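PDB 4INN: HP1028 from Helicobacter pylori, which has a lipocalin-type beta-barrel fold and probably binds and transports a small hydrophobic or amphipathic ligand that has yet to be identified. Local coordinates for residues A[47-52]-A[67-72]. The protein carries 1 engineered substitution. Sequence-based numbering, arbitrary orientation.
Sequences YMKSSF and ISDVDG
K49, in the loop leading into strand 51-58, reaches to the carboxylates of D69 and D71. From CB, CG lies anti to the carbonyl carbon (chi1 -66°) and the chain runs out to CD, which meets D71 OD2 at 3.3 Å; a bend at chi3 then puts CE 3.5 Å from both D71 OD2 and D69 OD1. At the tip, NZ meets the syn lone pair of D71 OD2 at 2.7 Å and makes a longer salt bridge to D69 OD1 at 3.6 Å. S73 OG also hydrogen-bonds NZ, and K92 forms a salt bridge with D69 OD2; the two lysines probably favour ionised carboxylates.

V70 places CG2 over one face of the F52 ring, a CH-pi contact 4.2 Å from the centroid, with S68 OG at the ring edge. Backbone bonds join F52 N to S68 O and I67 N to F52 O (both 2.8 Å), and V70 N to S50 O (3.2 Å). I67 and S68 both oppose F52, forming a classic beta bulge.

The contact lies at the open end of the 51-58/61-69 hairpin in the lipocalin barrel; strand 38-41 flanks it, its Q41 touching F52 and V70, and L163 and L165, following helix 157-162, pack on F52.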
ATOM      1  N   TYR A  47       8.381   8.665  11.635  1.00 28.90           N
ATOM      2  CA  TYR A  47       7.049   9.089  12.072  1.00 33.87           C
ATOM      3  C   TYR A  47       5.940   8.368  11.297  1.00 32.94           C
ATOM      4  O   TYR A  47       4.753   8.658  11.499  1.00 32.68           O
ATOM      5  CB  TYR A  47       6.881  10.630  11.957  1.00 38.62           C
ATOM      6  CG  TYR A  47       7.474  11.177  10.686  1.00 42.61           C
ATOM      7  CD1 TYR A  47       6.765  11.121   9.490  1.00 44.39           C
ATOM      8  CD2 TYR A  47       8.765  11.698  10.668  1.00 42.66           C
ATOM      9  CE1 TYR A  47       7.320  11.576   8.314  1.00 44.09           C
ATOM     10  CE2 TYR A  47       9.328  12.150   9.493  1.00 43.75           C
ATOM     11  CZ  TYR A  47       8.600  12.079   8.321  1.00 42.87           C
ATOM     12  OH  TYR A  47       9.146  12.526   7.154  1.00 39.17           O
HETATM   13  N   MSE A  48       6.316   7.412  10.446  1.00 31.70           N
HETATM   14  CA  MSE A  48       5.345   6.642   9.664  1.00 30.58           C
HETATM   15  C   MSE A  48       5.101   5.358  10.389  1.00 27.98           C
HETATM   16  O   MSE A  48       5.967   4.485  10.455  1.00 27.12           O
HETATM   17  CB  MSE A  48       5.838   6.413   8.238  1.00 32.05           C
HETATM   18  CG  MSE A  48       6.353   7.726   7.618  1.00 37.07           C
HETATM   19 SE   MSE A  48       7.450   7.441   6.000  1.00 39.29          SE
HETATM   20  CE  MSE A  48       6.125   6.166   5.268  1.00 38.38           C
ATOM     21  N   LYS A  49       3.904   5.235  10.934  1.00 27.79           N
ATOM     22  CA  LYS A  49       3.494   4.062  11.723  1.00 27.34           C
ATOM     23  C   LYS A  49       3.161   2.848  10.900  1.00 22.77           C
ATOM     24  O   LYS A  49       2.613   2.933   9.818  1.00 21.76           O
ATOM     25  CB  LYS A  49       2.236   4.381  12.539  1.00 31.59           C
ATOM     26  CG  LYS A  49       2.430   5.431  13.625  1.00 34.98           C
ATOM     27  CD  LYS A  49       1.275   5.418  14.623  1.00 38.34           C
ATOM     28  CE  LYS A  49       0.040   6.130  14.080  1.00 40.01           C
ATOM     29  NZ  LYS A  49      -1.076   6.099  15.083  1.00 42.09           N
ATOM     30  N   SER A  50       3.465   1.705  11.465  1.00 21.19           N
ATOM     31  CA  SER A  50       2.956   0.435  10.978  1.00 20.34           C
ATOM     32  C   SER A  50       1.458   0.566  10.657  1.00 19.12           C
ATOM     33  O   SER A  50       0.680   1.109  11.452  1.00 18.73           O
ATOM     34  CB  SER A  50       3.178  -0.648  12.038  1.00 19.34           C
ATOM     35  OG  SER A  50       3.093  -1.931  11.444  1.00 19.85           O
ATOM     36  N   SER A  51       1.065   0.113   9.475  1.00 18.22           N
ATOM     37  CA  SER A  51      -0.350   0.131   9.095  1.00 17.67           C
ATOM     38  C   SER A  51      -0.689  -1.123   8.352  1.00 15.15           C
ATOM     39  O   SER A  51       0.196  -1.846   7.911  1.00 13.97           O
ATOM     40  CB  SER A  51      -0.721   1.394   8.298  1.00 19.58           C
ATOM     41  OG  SER A  51      -0.166   1.375   6.995  1.00 22.58           O
ATOM     42  N   PHE A  52      -1.979  -1.436   8.310  1.00 14.07           N
ATOM     43  CA  PHE A  52      -2.463  -2.595   7.576  1.00 12.95           C
ATOM     44  C   PHE A  52      -2.958  -2.045   6.247  1.00 12.86           C
ATOM     45  O   PHE A  52      -3.711  -1.041   6.211  1.00 12.55           O
ATOM     46  CB  PHE A  52      -3.595  -3.313   8.306  1.00 12.90           C
ATOM     47  CG  PHE A  52      -3.218  -3.885   9.671  1.00 12.85           C
ATOM     48  CD1 PHE A  52      -2.325  -4.974   9.781  1.00 12.72           C
ATOM     49  CD2 PHE A  52      -3.816  -3.387  10.843  1.00 12.48           C
ATOM     50  CE1 PHE A  52      -2.020  -5.510  11.029  1.00 12.85           C
ATOM     51  CE2 PHE A  52      -3.526  -3.934  12.089  1.00 12.41           C
ATOM     52  CZ  PHE A  52      -2.629  -4.988  12.186  1.00 12.74           C
ATOM     53  N   ILE A  67      -6.047   0.323   5.362  1.00 14.15           N
ATOM     54  CA  ILE A  67      -7.207  -0.110   6.108  1.00 15.00           C
ATOM     55  C   ILE A  67      -7.253   0.633   7.443  1.00 16.53           C
ATOM     56  O   ILE A  67      -8.188   1.368   7.714  1.00 15.54           O
ATOM     57  CB  ILE A  67      -7.169  -1.641   6.294  1.00 14.87           C
ATOM     58  CG1 ILE A  67      -7.461  -2.320   4.957  1.00 14.09           C
ATOM     59  CG2 ILE A  67      -8.141  -2.100   7.383  1.00 14.97           C
ATOM     60  CD1 ILE A  67      -7.176  -3.791   4.983  1.00 13.90           C
ATOM     61  N   SER A  68      -6.220   0.444   8.258  1.00 19.76           N
ATOM     62  CA  SER A  68      -6.068   1.152   9.535  1.00 22.65           C
ATOM     63  C   SER A  68      -4.630   1.021  10.017  1.00 25.66           C
ATOM     64  O   SER A  68      -3.855   0.208   9.505  1.00 28.06           O
ATOM     65  CB  SER A  68      -7.011   0.601  10.608  1.00 21.97           C
ATOM     66  OG  SER A  68      -6.820  -0.807  10.786  1.00 23.46           O
ATOM     67  N   ASP A  69      -4.286   1.823  11.011  1.00 28.45           N
ATOM     68  CA  ASP A  69      -3.016   1.720  11.678  1.00 30.12           C
ATOM     69  C   ASP A  69      -3.096   0.592  12.657  1.00 29.57           C
ATOM     70  O   ASP A  69      -4.149   0.271  13.179  1.00 26.27           O
ATOM     71  CB  ASP A  69      -2.678   3.017  12.428  1.00 34.70           C
ATOM     72  CG  ASP A  69      -2.420   4.207  11.482  1.00 39.93           C
ATOM     73  OD1 ASP A  69      -2.608   5.362  11.936  1.00 46.96           O
ATOM     74  OD2 ASP A  69      -2.047   3.999  10.296  1.00 40.60           O
ATOM     75  N   VAL A  70      -1.945   0.008  12.919  1.00 33.37           N
ATOM     76  CA  VAL A  70      -1.841  -1.122  13.813  1.00 37.59           C
ATOM     77  C   VAL A  70      -2.410  -0.834  15.189  1.00 40.92           C
ATOM     78  O   VAL A  70      -3.010  -1.705  15.804  1.00 39.50           O
ATOM     79  CB  VAL A  70      -0.375  -1.535  13.957  1.00 37.76           C
ATOM     80  CG1 VAL A  70      -0.197  -2.542  15.066  1.00 38.69           C
ATOM     81  CG2 VAL A  70       0.104  -2.126  12.649  1.00 39.27           C
ATOM     82  N   ASP A  71      -2.213   0.390  15.662  1.00 46.49           N
ATOM     83  CA  ASP A  71      -2.630   0.772  17.011  1.00 50.61           C
ATOM     84  C   ASP A  71      -4.102   1.190  17.093  1.00 49.38           C
ATOM     85  O   ASP A  71      -4.506   1.806  18.065  1.00 50.53           O
ATOM     86  CB  ASP A  71      -1.706   1.881  17.545  1.00 52.66           C
ATOM     87  CG  ASP A  71      -1.799   3.180  16.741  1.00 58.58           C
ATOM     88  OD1 ASP A  71      -2.897   3.528  16.242  1.00 59.76           O
ATOM     89  OD2 ASP A  71      -0.768   3.880  16.635  1.00 64.88           O
ATOM     90  N   GLY A  72      -4.891   0.870  16.066  1.00 50.05           N
ATOM     91  CA  GLY A  72      -6.323   1.142  16.055  1.00 50.45           C
ATOM     92  C   GLY A  72      -6.754   2.592  15.849  1.00 52.88           C
ATOM     93  O   GLY A  72      -7.952   2.872  15.779  1.00 52.34           O
TER